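Local coordinates for protein Vlm2 (Streptomyces tsusimaensis, PDB 6ECB) that works as a nonribosomal peptide synthetase in making the depsipeptide valinomycin, the chain given here being its C-terminal thioesterase domain, at residues P24-L28 with F92-S96; D37-F43 with F64-V70; F86-V90 with H115-L120; G108-L112 with H273-L277; F266-P270 with E284-L288. One frame throughout, in Å; residues are numbered along the deposited sequence. Where two conformers were deposited one is given.

Interaction 1: residues P24-L28 with F92-S96; sequences PTAKL and FCSDS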
# COMPACT_ATOMS: atom_id res chain seq x y z
N PRO A 24 -5.21 2.31 -20.99
CA PRO A 24 -5.08 2.65 -19.56
C PRO A 24 -3.69 2.35 -19.03
O PRO A 24 -3.07 1.34 -19.38
CB PRO A 24 -6.13 1.76 -18.89
CG PRO A 24 -6.23 0.58 -19.78
CD PRO A 24 -6.04 1.10 -21.18
N THR A 25 -3.21 3.21 -18.13
CA THR A 25 -1.95 2.95 -17.45
C THR A 25 -2.04 3.39 -16.01
O THR A 25 -2.81 4.29 -15.67
CB THR A 25 -0.74 3.70 -18.07
OG1 THR A 25 -1.03 5.10 -18.11
CG2 THR A 25 -0.46 3.17 -19.47
N ALA A 26 -1.25 2.73 -15.18
CA ALA A 26 -1.03 3.23 -13.84
C ALA A 26 -0.12 4.45 -13.90
O ALA A 26 0.53 4.72 -14.92
CB ALA A 26 -0.42 2.15 -12.96
N LYS A 27 -0.09 5.19 -12.80
CA LYS A 27 0.52 6.51 -12.72
C LYS A 27 1.53 6.48 -11.59
O LYS A 27 1.18 6.10 -10.48
CB LYS A 27 -0.57 7.55 -12.47
CG LYS A 27 -0.14 8.95 -12.17
CD LYS A 27 -1.39 9.85 -12.01
CE LYS A 27 -1.05 11.22 -11.45
NZ LYS A 27 -2.22 12.16 -11.44
N LEU A 28 2.77 6.88 -11.86
CA LEU A 28 3.78 6.98 -10.82
C LEU A 28 3.67 8.36 -10.16
O LEU A 28 3.77 9.38 -10.85
CB LEU A 28 5.14 6.78 -11.46
CG LEU A 28 6.30 6.38 -10.59
CD1 LEU A 28 6.01 5.07 -9.88
CD2 LEU A 28 7.54 6.26 -11.45
N PHE A 92 0.09 -3.60 -14.61
CA PHE A 92 0.04 -2.14 -14.62
C PHE A 92 1.13 -1.57 -13.72
O PHE A 92 1.83 -0.61 -14.09
CB PHE A 92 -1.31 -1.62 -14.12
CG PHE A 92 -2.45 -1.73 -15.11
CD1 PHE A 92 -2.40 -1.09 -16.34
CD2 PHE A 92 -3.61 -2.39 -14.75
CE1 PHE A 92 -3.47 -1.15 -17.22
CE2 PHE A 92 -4.69 -2.46 -15.62
CZ PHE A 92 -4.63 -1.85 -16.86
N CYS A 93 1.27 -2.13 -12.52
CA CYS A 93 2.17 -1.57 -11.53
C CYS A 93 3.63 -1.83 -11.90
O CYS A 93 4.50 -0.97 -11.68
CB CYS A 93 1.86 -2.14 -10.15
SG CYS A 93 0.31 -1.56 -9.47
N SER A 94 3.91 -3.00 -12.47
CA SER A 94 5.26 -3.30 -12.95
C SER A 94 5.67 -2.33 -14.03
O SER A 94 6.77 -1.75 -14.00
CB SER A 94 5.33 -4.74 -13.49
OG SER A 94 4.98 -5.70 -12.52
N ASP A 95 4.80 -2.14 -15.02
CA ASP A 95 5.10 -1.23 -16.10
C ASP A 95 5.37 0.17 -15.59
O ASP A 95 6.26 0.84 -16.09
CB ASP A 95 3.94 -1.19 -17.08
CG ASP A 95 3.84 -2.45 -17.94
OD1 ASP A 95 4.77 -3.30 -17.94
OD2 ASP A 95 2.82 -2.59 -18.62
N SER A 96 4.59 0.63 -14.61
CA SER A 96 4.80 1.97 -14.06
C SER A 96 6.08 2.02 -13.22
O SER A 96 6.86 2.98 -13.30
CB SER A 96 3.56 2.36 -13.24
OG SER A 96 3.69 3.63 -12.63
O HOH W 1 0.92 0.92 -16.20
O HOH W 2 3.71 5.30 -15.05

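Interaction 2: residues D37-F43 with F64-V70; sequences DGPGIVF and FGEIHGV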
# COMPACT_ATOMS: atom_id res chain seq x y z
N ASP A 37 18.83 12.26 -0.29
CA ASP A 37 19.86 11.24 -0.40
C ASP A 37 19.33 9.91 0.13
O ASP A 37 18.55 9.87 1.09
CB ASP A 37 21.12 11.64 0.36
CG ASP A 37 21.94 12.69 -0.37
OD1 ASP A 37 21.82 12.80 -1.61
OD2 ASP A 37 22.71 13.39 0.30
N GLY A 38 19.80 8.82 -0.47
CA GLY A 38 19.45 7.50 -0.01
C GLY A 38 18.71 6.72 -1.08
O GLY A 38 18.38 7.24 -2.15
N PRO A 39 18.41 5.46 -0.79
CA PRO A 39 17.69 4.62 -1.75
C PRO A 39 16.27 5.09 -1.95
O PRO A 39 15.70 5.82 -1.14
CB PRO A 39 17.71 3.24 -1.12
CG PRO A 39 17.92 3.49 0.32
CD PRO A 39 18.71 4.73 0.46
N GLY A 40 15.70 4.62 -3.02
CA GLY A 40 14.31 4.91 -3.33
C GLY A 40 13.38 3.83 -2.86
O GLY A 40 13.78 2.73 -2.48
N ILE A 41 12.08 4.16 -2.88
CA ILE A 41 11.03 3.17 -2.67
C ILE A 41 9.90 3.48 -3.63
O ILE A 41 9.49 4.64 -3.77
CB ILE A 41 10.41 3.14 -1.24
CG1 ILE A 41 11.47 3.08 -0.16
CG2 ILE A 41 9.43 1.96 -1.15
CD1 ILE A 41 10.84 3.37 1.26
N VAL A 42 9.38 2.43 -4.26
CA VAL A 42 8.13 2.48 -5.02
C VAL A 42 7.12 1.62 -4.27
O VAL A 42 7.30 0.40 -4.15
CB VAL A 42 8.29 1.96 -6.45
CG1 VAL A 42 6.94 2.02 -7.15
CG2 VAL A 42 9.34 2.76 -7.22
N PHE A 43 6.06 2.26 -3.79
CA PHE A 43 4.98 1.58 -3.10
C PHE A 43 3.86 1.19 -4.06
O PHE A 43 3.37 2.02 -4.82
CB PHE A 43 4.40 2.47 -2.01
CG PHE A 43 5.29 2.62 -0.80
CD1 PHE A 43 5.45 1.57 0.08
CD2 PHE A 43 5.94 3.81 -0.54
CE1 PHE A 43 6.26 1.71 1.20
CE2 PHE A 43 6.73 3.96 0.59
CZ PHE A 43 6.87 2.91 1.46
N PHE A 64 15.75 8.05 2.90
CA PHE A 64 15.46 7.63 1.54
C PHE A 64 15.50 8.84 0.61
O PHE A 64 15.31 9.99 1.04
CB PHE A 64 14.10 6.93 1.46
CG PHE A 64 14.09 5.63 2.18
CD1 PHE A 64 13.90 5.58 3.56
CD2 PHE A 64 14.31 4.45 1.51
CE1 PHE A 64 13.91 4.36 4.24
CE2 PHE A 64 14.32 3.24 2.17
CZ PHE A 64 14.12 3.18 3.53
N GLY A 65 15.78 8.57 -0.65
CA GLY A 65 15.82 9.61 -1.65
C GLY A 65 14.45 9.83 -2.25
O GLY A 65 13.64 10.62 -1.73
N GLU A 66 14.16 9.16 -3.35
CA GLU A 66 12.90 9.34 -4.06
C GLU A 66 11.91 8.29 -3.60
O GLU A 66 12.17 7.09 -3.72
CB GLU A 66 13.13 9.20 -5.56
CG GLU A 66 14.07 10.24 -6.13
CD GLU A 66 14.15 10.16 -7.64
OE1 GLU A 66 13.56 9.23 -8.23
OE2 GLU A 66 14.80 11.04 -8.23
N ILE A 67 10.76 8.74 -3.11
CA ILE A 67 9.67 7.86 -2.73
C ILE A 67 8.52 8.08 -3.69
O ILE A 67 8.02 9.20 -3.80
CB ILE A 67 9.22 8.10 -1.29
CG1 ILE A 67 10.40 7.90 -0.34
CG2 ILE A 67 8.12 7.13 -0.93
CD1 ILE A 67 10.17 8.49 0.99
N HIS A 68 8.11 7.02 -4.36
CA HIS A 68 6.99 7.05 -5.28
C HIS A 68 5.93 6.07 -4.82
O HIS A 68 6.22 5.09 -4.12
CB HIS A 68 7.39 6.63 -6.69
CG HIS A 68 8.31 7.59 -7.37
ND1 HIS A 68 9.68 7.44 -7.36
CD2 HIS A 68 8.05 8.70 -8.09
CE1 HIS A 68 10.22 8.42 -8.06
NE2 HIS A 68 9.26 9.20 -8.51
N GLY A 69 4.70 6.31 -5.25
CA GLY A 69 3.67 5.29 -5.21
C GLY A 69 3.06 5.13 -6.59
O GLY A 69 3.04 6.06 -7.40
N VAL A 70 2.58 3.93 -6.87
CA VAL A 70 1.85 3.68 -8.10
C VAL A 70 0.36 3.81 -7.81
O VAL A 70 -0.17 3.13 -6.93
CB VAL A 70 2.16 2.29 -8.67
CG1 VAL A 70 1.37 2.09 -9.94
CG2 VAL A 70 3.64 2.17 -8.94
O HOH W 3 16.56 7.70 -4.36
O HOH W 4 0.59 3.37 -4.04

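Interaction 3: residues F86-V90 with H115-L120; sequences FEEMV and HIAFYL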
# COMPACT_ATOMS: atom_id res chain seq x y z
N PHE A 86 -6.14 -9.28 -10.44
CA PHE A 86 -4.88 -9.17 -9.71
C PHE A 86 -3.69 -9.19 -10.66
O PHE A 86 -2.79 -8.35 -10.55
CB PHE A 86 -4.76 -10.30 -8.68
CG PHE A 86 -3.47 -10.28 -7.91
CD1 PHE A 86 -2.50 -11.23 -8.17
CD2 PHE A 86 -3.22 -9.33 -6.94
CE1 PHE A 86 -1.31 -11.24 -7.47
CE2 PHE A 86 -2.02 -9.34 -6.22
CZ PHE A 86 -1.06 -10.31 -6.51
N GLU A 87 -3.70 -10.13 -11.62
CA GLU A 87 -2.59 -10.23 -12.57
C GLU A 87 -2.47 -8.97 -13.42
O GLU A 87 -1.35 -8.46 -13.63
CB GLU A 87 -2.76 -11.47 -13.47
N GLU A 88 -3.60 -8.43 -13.88
CA GLU A 88 -3.59 -7.18 -14.64
C GLU A 88 -3.05 -6.02 -13.80
O GLU A 88 -2.30 -5.17 -14.30
CB GLU A 88 -5.00 -6.85 -15.13
CG GLU A 88 -5.51 -7.81 -16.21
CD GLU A 88 -6.98 -7.67 -16.53
OE1 GLU A 88 -7.73 -7.07 -15.75
OE2 GLU A 88 -7.40 -8.16 -17.59
N MET A 89 -3.43 -5.97 -12.52
CA MET A 89 -2.93 -4.92 -11.64
C MET A 89 -1.42 -5.01 -11.47
O MET A 89 -0.71 -3.99 -11.51
CB MET A 89 -3.64 -5.02 -10.28
CG MET A 89 -3.32 -3.87 -9.34
SD MET A 89 -3.77 -2.25 -10.03
CE MET A 89 -3.10 -1.25 -8.70
N VAL A 90 -0.90 -6.23 -11.30
CA VAL A 90 0.54 -6.41 -11.18
C VAL A 90 1.24 -5.89 -12.43
O VAL A 90 2.28 -5.22 -12.35
CB VAL A 90 0.88 -7.89 -10.93
CG1 VAL A 90 2.40 -8.11 -11.06
CG2 VAL A 90 0.40 -8.32 -9.55
N HIS A 115 1.22 -7.87 -1.42
CA HIS A 115 1.18 -8.94 -2.40
C HIS A 115 1.46 -8.43 -3.79
O HIS A 115 2.15 -9.09 -4.57
CB HIS A 115 -0.17 -9.64 -2.36
CG HIS A 115 -0.49 -10.17 -1.03
ND1 HIS A 115 -1.05 -9.40 -0.05
CD2 HIS A 115 -0.23 -11.37 -0.47
CE1 HIS A 115 -1.17 -10.11 1.05
NE2 HIS A 115 -0.67 -11.31 0.83
N ILE A 116 0.88 -7.28 -4.14
CA ILE A 116 1.17 -6.70 -5.44
C ILE A 116 2.66 -6.43 -5.57
O ILE A 116 3.27 -6.71 -6.60
CB ILE A 116 0.34 -5.42 -5.66
CG1 ILE A 116 -1.14 -5.78 -5.75
CG2 ILE A 116 0.78 -4.75 -6.96
CD1 ILE A 116 -2.06 -4.56 -5.76
N ALA A 117 3.26 -5.87 -4.52
CA ALA A 117 4.69 -5.55 -4.54
C ALA A 117 5.54 -6.79 -4.74
O ALA A 117 6.53 -6.77 -5.48
CB ALA A 117 5.06 -4.84 -3.24
N PHE A 118 5.18 -7.90 -4.07
CA PHE A 118 5.93 -9.14 -4.27
C PHE A 118 5.90 -9.56 -5.74
O PHE A 118 6.94 -9.83 -6.36
CB PHE A 118 5.36 -10.26 -3.39
CG PHE A 118 6.08 -11.58 -3.58
CD1 PHE A 118 5.72 -12.45 -4.60
CD2 PHE A 118 7.16 -11.92 -2.76
CE1 PHE A 118 6.42 -13.65 -4.79
CE2 PHE A 118 7.85 -13.10 -2.96
CZ PHE A 118 7.50 -13.95 -3.96
N TYR A 119 4.70 -9.58 -6.32
CA TYR A 119 4.57 -10.04 -7.70
C TYR A 119 5.17 -9.03 -8.68
O TYR A 119 5.75 -9.43 -9.70
CB TYR A 119 3.11 -10.30 -8.02
CG TYR A 119 2.65 -11.70 -7.69
CD1 TYR A 119 2.18 -12.04 -6.44
CD2 TYR A 119 2.62 -12.67 -8.68
CE1 TYR A 119 1.75 -13.30 -6.15
CE2 TYR A 119 2.17 -13.95 -8.40
CZ TYR A 119 1.76 -14.26 -7.13
OH TYR A 119 1.30 -15.54 -6.85
N LEU A 120 5.04 -7.73 -8.38
CA LEU A 120 5.68 -6.67 -9.15
C LEU A 120 7.19 -6.88 -9.21
O LEU A 120 7.82 -6.86 -10.29
CB LEU A 120 5.35 -5.32 -8.47
CG LEU A 120 5.57 -3.99 -9.13
CD1 LEU A 120 4.88 -2.97 -8.23
CD2 LEU A 120 7.04 -3.78 -9.28

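Interaction 4: residues G108-L112 with H273-L277; sequences GGHSL and HATML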
# COMPACT_ATOMS: atom_id res chain seq x y z
N GLY A 108 7.79 -1.67 -2.24
CA GLY A 108 7.15 -1.87 -0.96
C GLY A 108 5.64 -1.90 -1.07
O GLY A 108 5.05 -1.47 -2.06
N GLY A 109 5.01 -2.40 -0.01
CA GLY A 109 3.56 -2.36 0.05
C GLY A 109 2.95 -2.78 1.36
O GLY A 109 3.52 -3.61 2.08
N HIS A 110 1.79 -2.22 1.67
CA HIS A 110 1.00 -2.55 2.84
C HIS A 110 -0.27 -3.27 2.40
O HIS A 110 -0.85 -2.94 1.37
CB HIS A 110 0.62 -1.25 3.57
CG HIS A 110 -0.20 -1.43 4.81
ND1 HIS A 110 -1.56 -1.19 4.83
CD2 HIS A 110 0.15 -1.74 6.08
CE1 HIS A 110 -2.02 -1.38 6.06
NE2 HIS A 110 -1.00 -1.69 6.84
N SER A 111 -0.70 -4.24 3.20
CA SER A 111 -1.94 -4.98 2.95
C SER A 111 -1.86 -5.60 1.55
O SER A 111 -0.82 -6.17 1.18
CB SER A 111 -3.10 -4.02 3.20
OG SER A 111 -4.32 -4.73 3.21
N LEU A 112 -2.91 -5.52 0.73
CA LEU A 112 -2.84 -6.06 -0.63
C LEU A 112 -1.68 -5.46 -1.42
O LEU A 112 -1.16 -6.12 -2.34
CB LEU A 112 -4.17 -5.80 -1.36
CG LEU A 112 -4.23 -6.27 -2.81
CD1 LEU A 112 -4.17 -7.77 -2.95
CD2 LEU A 112 -5.53 -5.71 -3.44
N HIS A 273 -2.61 -2.90 12.51
CA HIS A 273 -2.50 -2.96 11.05
C HIS A 273 -2.94 -1.64 10.42
O HIS A 273 -2.37 -1.20 9.41
CB HIS A 273 -3.34 -4.12 10.51
CG HIS A 273 -3.17 -4.35 9.03
ND1 HIS A 273 -1.98 -4.78 8.48
CD2 HIS A 273 -4.04 -4.23 8.00
CE1 HIS A 273 -2.12 -4.91 7.17
NE2 HIS A 273 -3.36 -4.59 6.85
N ALA A 274 -4.00 -1.03 10.96
CA ALA A 274 -4.50 0.23 10.44
C ALA A 274 -3.69 1.42 10.94
O ALA A 274 -3.29 2.30 10.15
CB ALA A 274 -5.97 0.40 10.84
N THR A 275 -3.39 1.46 12.23
CA THR A 275 -2.81 2.67 12.80
C THR A 275 -1.30 2.79 12.60
O THR A 275 -0.73 3.86 12.89
CB THR A 275 -3.11 2.73 14.29
OG1 THR A 275 -2.33 1.75 14.99
CG2 THR A 275 -4.58 2.51 14.55
N MET A 276 -0.64 1.74 12.12
CA MET A 276 0.80 1.84 11.92
C MET A 276 1.16 2.88 10.87
O MET A 276 2.29 3.38 10.88
CB MET A 276 1.39 0.49 11.50
CG MET A 276 0.69 -0.08 10.28
SD MET A 276 1.62 -1.40 9.50
CE MET A 276 2.94 -0.49 8.74
N LEU A 277 0.25 3.21 9.95
CA LEU A 277 0.57 4.16 8.88
C LEU A 277 0.15 5.58 9.24
O LEU A 277 0.25 6.47 8.39
CB LEU A 277 -0.08 3.76 7.56
CG LEU A 277 0.55 2.51 6.94
CD1 LEU A 277 -0.23 2.17 5.66
CD2 LEU A 277 2.02 2.75 6.64
O HOH W 5 -4.22 -6.63 5.12

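Interaction 5: residues F266-P270 with E284-L288; sequences FVDIP and EVAQL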
# COMPACT_ATOMS: atom_id res chain seq x y z
N PHE A 266 12.84 -9.89 9.73
CA PHE A 266 11.59 -9.49 10.38
C PHE A 266 11.88 -8.40 11.40
O PHE A 266 12.81 -8.54 12.21
CB PHE A 266 10.92 -10.70 11.05
CG PHE A 266 10.48 -11.75 10.08
CD1 PHE A 266 11.34 -12.77 9.69
CD2 PHE A 266 9.23 -11.69 9.50
CE1 PHE A 266 10.93 -13.73 8.77
CE2 PHE A 266 8.83 -12.64 8.59
CZ PHE A 266 9.68 -13.66 8.22
N VAL A 267 11.08 -7.35 11.38
CA VAL A 267 11.24 -6.20 12.27
C VAL A 267 9.90 -5.89 12.92
O VAL A 267 8.91 -5.62 12.23
CB VAL A 267 11.76 -4.97 11.52
CG1 VAL A 267 11.91 -3.77 12.45
CG2 VAL A 267 13.09 -5.28 10.84
N ASP A 268 9.86 -5.89 14.25
CA ASP A 268 8.63 -5.55 14.95
C ASP A 268 8.43 -4.03 14.90
O ASP A 268 9.39 -3.27 15.09
CB ASP A 268 8.68 -6.02 16.41
CG ASP A 268 8.60 -7.54 16.57
OD1 ASP A 268 8.39 -8.28 15.61
OD2 ASP A 268 8.73 -8.00 17.71
N ILE A 269 7.19 -3.60 14.68
CA ILE A 269 6.85 -2.18 14.67
C ILE A 269 5.66 -1.93 15.59
O ILE A 269 4.85 -2.84 15.85
CB ILE A 269 6.55 -1.67 13.24
CG1 ILE A 269 5.53 -2.56 12.52
CG2 ILE A 269 7.84 -1.61 12.43
CD1 ILE A 269 4.95 -1.97 11.23
N PRO A 270 5.49 -0.69 16.06
CA PRO A 270 4.36 -0.37 16.93
C PRO A 270 3.08 -0.16 16.13
O PRO A 270 3.06 -0.06 14.91
CB PRO A 270 4.79 0.94 17.60
CG PRO A 270 5.61 1.60 16.57
CD PRO A 270 6.38 0.47 15.87
N GLU A 284 7.54 6.06 14.21
CA GLU A 284 8.44 5.00 14.65
C GLU A 284 8.62 3.95 13.55
O GLU A 284 9.72 3.40 13.40
CB GLU A 284 7.90 4.34 15.92
CG GLU A 284 8.95 3.49 16.63
CD GLU A 284 8.54 3.11 18.04
OE1 GLU A 284 7.69 3.82 18.63
OE2 GLU A 284 9.07 2.11 18.56
N VAL A 285 7.56 3.67 12.79
CA VAL A 285 7.68 2.82 11.62
C VAL A 285 8.72 3.39 10.67
O VAL A 285 9.61 2.67 10.18
CB VAL A 285 6.33 2.67 10.91
CG1 VAL A 285 6.47 1.88 9.62
CG2 VAL A 285 5.31 2.01 11.85
N ALA A 286 8.64 4.69 10.40
CA ALA A 286 9.60 5.35 9.52
C ALA A 286 11.02 5.24 10.05
O ALA A 286 11.96 4.98 9.29
CB ALA A 286 9.22 6.84 9.34
N GLN A 287 11.21 5.47 11.36
CA GLN A 287 12.54 5.36 11.96
C GLN A 287 13.12 3.98 11.75
O GLN A 287 14.32 3.83 11.49
CB GLN A 287 12.45 5.70 13.45
CG GLN A 287 13.71 5.53 14.24
CD GLN A 287 13.59 6.11 15.65
OE1 GLN A 287 13.17 7.27 15.83
NE2 GLN A 287 13.94 5.31 16.66
N LEU A 288 12.28 2.94 11.86
CA LEU A 288 12.75 1.57 11.70
C LEU A 288 13.04 1.24 10.23
O LEU A 288 14.00 0.51 9.94
CB LEU A 288 11.72 0.61 12.30
CG LEU A 288 11.74 0.63 13.83
CD1 LEU A 288 10.49 0.02 14.44
CD2 LEU A 288 12.97 -0.08 14.35

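Interaction 1: residues P24-L28 with F92-S96
P24 and A26 rest on F92 at the margin of the alpha/beta-hydrolase sheet, where one of the two edge strands, 27-30, and the loop leading into it run past helix 86-97. The shortest approach uses backbone: P24 O lies 3.3 Å from F92 CE1, at the rim of the phenyl ring and near its plane, where the ring hydrogens face the carbonyl oxygen. The proline ring meets the same end of the phenyl at a slant, with P24 CG 4.1 Å from F92 CZ. F92 has CG beside its own backbone N and anti to the carbonyl carbon (chi1 -77°), which sends the ring toward the proline. The methyl of A26 comes down on the helix backbone, A26 CB standing 3.7 Å from F92 O and touching the CB atoms of F92 and S96 as well. L28 completes the first shell with CB and CD1 against the S96 hydroxyl.

No hydrogen bond joins the segments directly; two waters bridge them. A26 N donates to water 1 (3.0 Å to its oxygen), which donates in turn to F92 O at 2.8 Å, an oxygen that also accepts S96 N within the helix. Further out, K27 pairs through its backbone with E71, A26 and L28 pack on V70 of the adjacent strand, and P73 and P84 touch F92. With S96 OG anti to N (chi1 178°), the hydroxyl faces the strand and bonds water 2 at 2.9 Å from OG, while that water donates to A26 O.

Interaction 2: residues D37-F43 with F64-V70
Backbone hydrogen bonds join I41 and F43 to E66, H68 and V70 in parallel register, with segments 40-43 and 67-70 at 16° to each other. I41 N donates to E66 O and F43 N to H68 O, while I41 O receives H68 N at 2.8 Å, almost straight (173° at the hydrogen), and F43 O receives V70 N. Just ahead of the strands G65 N reaches P39 O at 2.8 Å, from well above the carbonyl plane. Alpha C-H groups of I67, V42 and G69 add weaker contacts to the oxygens of I41, H68 and F43. G40 CA lies against E66 O, where a CB would clash. Water 3 links G38 O to E66 N, and water 4 donates to both F43 O and V70 O.

Among apolar contacts, I41 CD1 makes a CH-pi contact over one face of F64, 3.8 Å from the ring centroid. I67 CG2 touches the edge of the F43 ring, 3.8 Å from F43 CE2. V42 CG1 meets V70 CG2 at 3.8 Å, on the side of the sheet turned away from F43.

With helix 55-60 these strands form a beta-alpha-beta unit; strand 105-110 flanks 40-44, strand 27-30 flanks 67-71, and helix 86-97 covers V42 and V70.

Interaction 3: residues F86-V90 with H115-L120
F86 drives the edge of its ring into the face of Y119, a T-shaped pair with centroids 5.2 Å apart and planes at 88°. It joins two helices of the alpha/beta-hydrolase fold, 86-97 and 112-126, whose segments cross at -63° with axes 9.8 Å apart. The phenyl extends from its helix with CG anti to the backbone N (chi1 178°), far enough that F86 CZ touches Y119 CD1 at 3.7 Å and comes near H115 O. F86 and I116 lie alongside each other but point opposite ways, F86 CE2 being 3.7 Å from I116 CG1. V90 CG2, one turn further along the same helix as F86, lies over a face of the phenyl, toward its rim. Replacing F86 by an alanine would probably strip the Y119 face of its edge partner and leave I116 CG1 and V90 CG2 without the ring they pack on.

M89 bends at chi2 and sets its CG 3.9 Å from I116 CD1. V90 fills the place where the backbones come nearest: V90 CG2 presses on Y119 CB at 3.7 Å, and V90 CG1 leans on the helix backbone at L120 N. V226 and V227 of helix 224-227 pack against F86 from outside the pair. No polar bond crosses between the segments, and the phenol end of Y119 looks elsewhere: Y119 OH is hydrogen-bonded to L228 O.

Interaction 4: residues G108-L112 with H273-L277
The imidazole of H110 is sandwiched between H273 and L277. On one face L277 CD1 sits over the centre, a CH-pi contact 3.7 Å from the ring centroid; on the opposite face H273 lies in an offset stack, centroids 4.3 Å apart and planes at 20°, with H110 NE2 over the rim of the H273 ring. At the H110 edge are M276 SD, 3.7 Å from H110 CD2, and H273 O, which accepts from H110 NE2 at 3.0 Å through a bent bond (134° at the hydrogen). H273 therefore meets H110 twice, by ring and by carbonyl, which should restrict rotation of the H110 ring.

S111 CB and OG reach the edge of the H273 ring at NE2, S111 OG lying 3.8 Å from H273 NE2. Water 5 spans this gap, 2.7 Å from S111 OG and bonded only weakly to H273 NE2. H273 ND1 bonds D138 OD2. The arrangement is consistent with a Ser-His-Asp catalytic triad, and S111, in a GxSxG sequence with a positive phi of 56°, probably sits on the nucleophile elbow, as in related thioesterases. H110 would then serve as a second-shell support for the histidine.

The elbow follows strand 105-110, where G108 is bonded to strand 40-44 and G109 to strand 134-137; helix 112-126 comes next, and H273 comes in on the loop between strand 264-268 and helix 281-293.

Interaction 5: residues F266-P270 with E284-L288
Through I269 and P270 the chain runs extended past helix 281-293, I269 CA coming within 5.9 Å of V285 CA. L288 reaches across from the helix: L288 CD1 lies 3.5 Å from D268 O and 3.7 Å from I269 CG2, while L288 CD2 makes a looser contact with V267 CG1. I269 holds CG1 between its backbone N and carbonyl carbon (chi1 50°), a rotamer that brings I269 CD1 to V285 CG2 at 4.0 Å and turns I269 CG2 to the leucine.

Here the last strand of the alpha/beta-hydrolase sheet packs on the C-terminal helix, and the loop between them carries H273, the probable catalytic histidine. P270, ahead of H273 in the chain, lays its ring at a slant on the side chain of E284: P270 CG is 3.6 Å from both CB and CD of E284, whose aliphatic part and carboxylate carbon thus lie against the proline ring. An alanine in place of P270 would probably uncover the E284 chain, leaving it free to turn, and let the loop backbone swing more easily.

P270 O is buried against V285 CG2 with no polar partner in the model. The carboxylate of D268 makes salt bridges with R241 and K243, while the backbone of V267 continues the sheet through V239 and R241. L57 of helix 55-60 also touches V285.

In the fold
Interactions 2 and 3 are the buried ones: interaction 2 is chiefly parallel-strand hydrogen bonding, interaction 3 apolar and aromatic packing between helices. Interaction 1 is a surface contact bridged by water, and interaction 5, also without direct hydrogen bonds, is a partly buried strand-end to helix contact at the far margin of the same sheet, about 28 Å away between centres. Helix 86-97 serves both 1 and 3, C93 and S94 touching L120. Interaction 4, nearest the centre of the folded chain, holds S111 and H273, probably two of the catalytic residues; V42 O probably bonds G108 N to tie it to interaction 2, A117 rests on G108, and M276 packs on I269 and V285 of interaction 5.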